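Local atomic coordinates of capsid (Human calicivirus NLV/Boxer/2001/US, PDB entry 4RDL), a protein that forms the protruding spike domain of a norovirus capsid and binds histo-blood group antigen glycans such as Lewis y on host cells. Residues Asn26-Met31 and Lys228-Leu233. Numbering follows the deposited sequence.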
ATOM      1  N   ASN A  26      -3.451   0.078  -7.829  1.00  8.46           N
ATOM      2  CA  ASN A  26      -3.113   1.195  -8.693  1.00  8.36           C
ATOM      3  C   ASN A  26      -1.720   1.696  -8.279  1.00  8.33           C
ATOM      4  O   ASN A  26      -1.328   1.568  -7.114  1.00  8.97           O
ATOM      5  CB  ASN A  26      -4.175   2.293  -8.497  1.00  8.87           C
ATOM      6  CG  ASN A  26      -4.260   3.273  -9.655  1.00  8.70           C
ATOM      7  OD1 ASN A  26      -3.404   4.144  -9.826  1.00  9.39           O
ATOM      8  ND2 ASN A  26      -5.334   3.162 -10.435  1.00  9.42           N
ATOM      9  N   SER A  27      -0.971   2.272  -9.211  1.00  8.11           N
ATOM     10  CA  SER A  27       0.340   2.836  -8.870  1.00  8.08           C
ATOM     11  C   SER A  27       0.323   4.341  -8.587  1.00  8.03           C
ATOM     12  O   SER A  27       1.350   4.904  -8.183  1.00  9.73           O
ATOM     13  CB  SER A  27       1.364   2.515  -9.960  1.00  9.21           C
ATOM     14  OG  SER A  27       0.854   2.884 -11.233  1.00 10.44           O
ATOM     15  N   ARG A  28      -0.830   4.985  -8.769  1.00  8.18           N
ATOM     16  CA  ARG A  28      -0.956   6.428  -8.517  1.00  8.32           C
ATOM     17  C   ARG A  28      -1.774   6.770  -7.270  1.00  9.09           C
ATOM     18  O   ARG A  28      -1.657   7.872  -6.731  1.00  9.63           O
ATOM     19  CB  ARG A  28      -1.560   7.126  -9.732  1.00  9.46           C
ATOM     20  CG  ARG A  28      -0.663   7.076 -10.952  1.00  9.96           C
ATOM     21  CD  ARG A  28      -1.312   7.780 -12.129  1.00 10.75           C
ATOM     22  NE  ARG A  28      -1.276   9.229 -11.997  1.00 10.11           N
ATOM     23  CZ  ARG A  28      -2.097  10.058 -12.634  1.00 10.59           C
ATOM     24  NH1 ARG A  28      -3.065   9.570 -13.412  1.00 11.58           N
ATOM     25  NH2 ARG A  28      -1.955  11.370 -12.488  1.00 12.01           N
ATOM     26  N   VAL A  29      -2.630   5.843  -6.840  1.00  9.43           N
ATOM     27  CA  VAL A  29      -3.300   5.919  -5.539  1.00  9.44           C
ATOM     28  C   VAL A  29      -3.276   4.516  -4.945  1.00  9.24           C
ATOM     29  O   VAL A  29      -3.221   3.535  -5.690  1.00  9.80           O
ATOM     30  CB  VAL A  29      -4.768   6.399  -5.654  1.00  9.55           C
ATOM     31  CG1 VAL A  29      -4.829   7.877  -6.034  1.00 11.97           C
ATOM     32  CG2 VAL A  29      -5.532   5.550  -6.659  1.00 10.49           C
ATOM     33  N   PRO A  30      -3.274   4.402  -3.609  1.00  9.78           N
ATOM     34  CA  PRO A  30      -3.283   3.071  -2.993  1.00  9.78           C
ATOM     35  C   PRO A  30      -4.707   2.517  -2.939  1.00 10.45           C
ATOM     36  O   PRO A  30      -5.402   2.616  -1.922  1.00 14.55           O
ATOM     37  CB  PRO A  30      -2.709   3.335  -1.599  1.00 11.32           C
ATOM     38  CG  PRO A  30      -3.164   4.727  -1.300  1.00 11.43           C
ATOM     39  CD  PRO A  30      -3.082   5.474  -2.611  1.00 11.14           C
ATOM     40  N   MET A  31      -5.136   1.951  -4.065  1.00 10.66           N
ATOM     41  CA  MET A  31      -6.476   1.405  -4.229  1.00 10.27           C
ATOM     42  C   MET A  31      -6.374   0.197  -5.123  1.00  9.51           C
ATOM     43  O   MET A  31      -5.599   0.196  -6.078  1.00 11.22           O
ATOM     44  CB  MET A  31      -7.404   2.405  -4.925  1.00 12.42           C
ATOM     45  CG  MET A  31      -7.665   3.690  -4.193  1.00 19.50           C
ATOM     46  SD  MET A  31      -8.525   3.441  -2.637  1.00 19.55           S
ATOM     47  CE  MET A  31      -9.875   2.396  -3.107  1.00 21.78           C
ATOM     48  N   LYS A 228     -12.201   8.065 -11.475  1.00 12.17           N
ATOM     49  CA  LYS A 228     -11.598   6.884 -12.073  1.00 11.30           C
ATOM     50  C   LYS A 228     -10.141   7.216 -12.366  1.00 11.63           C
ATOM     51  O   LYS A 228      -9.839   7.908 -13.337  1.00 14.29           O
ATOM     52  CB  LYS A 228     -12.350   6.486 -13.354  1.00 12.98           C
ATOM     53  CG  LYS A 228     -11.817   5.223 -14.045  1.00 15.72           C
ATOM     54  CD  LYS A 228     -12.621   4.866 -15.300  1.00 18.66           C
ATOM     55  CE  LYS A 228     -14.035   4.424 -14.956  1.00 19.88           C
ATOM     56  NZ  LYS A 228     -14.101   3.015 -14.461  1.00 23.16           N
ATOM     57  N   VAL A 229      -9.242   6.745 -11.504  1.00 10.40           N
ATOM     58  CA  VAL A 229      -7.825   7.072 -11.628  1.00 10.47           C
ATOM     59  C   VAL A 229      -7.114   6.070 -12.530  1.00 10.02           C
ATOM     60  O   VAL A 229      -7.107   4.874 -12.247  1.00 10.09           O
ATOM     61  CB  VAL A 229      -7.128   7.097 -10.253  1.00 10.18           C
ATOM     62  CG1 VAL A 229      -5.607   7.245 -10.416  1.00 10.97           C
ATOM     63  CG2 VAL A 229      -7.701   8.215  -9.387  1.00 10.67           C
ATOM     64  N   PRO A 230      -6.542   6.559 -13.640  1.00  9.90           N
ATOM     65  CA  PRO A 230      -5.806   5.708 -14.580  1.00  9.81           C
ATOM     66  C   PRO A 230      -4.317   5.664 -14.232  1.00  9.11           C
ATOM     67  O   PRO A 230      -3.755   6.680 -13.817  1.00 10.69           O
ATOM     68  CB  PRO A 230      -5.999   6.436 -15.904  1.00 11.25           C
ATOM     69  CG  PRO A 230      -5.981   7.896 -15.494  1.00 11.93           C
ATOM     70  CD  PRO A 230      -6.650   7.950 -14.124  1.00 11.04           C
ATOM     71  N   CYS A 231      -3.693   4.498 -14.391  1.00  9.31           N
ATOM     72  CA  CYS A 231      -2.247   4.364 -14.256  1.00  9.60           C
ATOM     73  C   CYS A 231      -1.746   3.403 -15.341  1.00  9.06           C
ATOM     74  O   CYS A 231      -2.539   2.677 -15.946  1.00  9.54           O
ATOM     75  CB  CYS A 231      -1.857   3.880 -12.852  1.00 10.87           C
ATOM     76  SG  CYS A 231      -2.257   2.163 -12.509  1.00 10.06           S
ATOM     77  N   THR A 232      -0.448   3.416 -15.614  1.00  9.78           N
ATOM     78  CA  THR A 232       0.076   2.605 -16.710  1.00 10.01           C
ATOM     79  C   THR A 232       0.662   1.254 -16.275  1.00  9.88           C
ATOM     80  O   THR A 232       0.942   0.401 -17.112  1.00 12.10           O
ATOM     81  CB  THR A 232       1.052   3.405 -17.606  1.00 12.21           C
ATOM     82  OG1 THR A 232       1.905   4.224 -16.793  1.00 14.18           O
ATOM     83  CG2 THR A 232       0.273   4.311 -18.572  1.00 13.27           C
ATOM     84  N   LEU A 233       0.830   1.053 -14.967  1.00 10.23           N
ATOM     85  CA  LEU A 233       1.191  -0.269 -14.436  1.00 10.75           C
ATOM     86  C   LEU A 233       0.623  -0.478 -13.037  1.00 10.21           C
ATOM     87  O   LEU A 233       0.608   0.451 -12.229  1.00 11.75           O
ATOM     88  CB  LEU A 233       2.710  -0.434 -14.329  1.00 12.86           C
ATOM     89  CG  LEU A 233       3.589  -0.639 -15.555  1.00 13.99           C
ATOM     90  CD1 LEU A 233       5.068  -0.639 -15.148  1.00 14.14           C
ATOM     91  CD2 LEU A 233       3.207  -1.932 -16.286  1.00 13.37           C
TER
HETATM   92  O   HOH W   1       1.379   4.773 -13.633  1.00 16.64           O
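S27 OG is held by two bonds: it donates to L233 O at 2.6 Å, nearly along the C=O axis, and accepts from a water that in turn accepts the N-H of T232. With chi1 at 51°, OG sits between its own N and carbonyl carbon. The backbone N of the same serine points almost straight at C231 SG (3.5 Å, 173° at the hydrogen), an ordinary length for an N-H...S bond. N26 closes an Asx turn, OD1 taking R28 N on a lone pair at 2.9 Å, which fixes the amide rotation; ND2 then reaches V229 O at 3.1 Å from above the carbonyl plane and also bonds S219 OG. R28 lays its aliphatic part past C231 CB, and the bend at chi3 (75°) brings NH1 edge-on to P230 O, 3.0 Å away and in the guanidinium plane. NH1 also bonds L185 O, NE pairs with D109, and F48 adds a cation-pi contact. V29 CG2 meets V229 CG1 tip to tip at 4.1 Å. N26 and R28 thus bond strand 228-231, which pairs with strand 213-220, and S27 the turn after it, within what is probably the P1 subdomain, built as in other noroviruses from chain parts flanking the inserted P2.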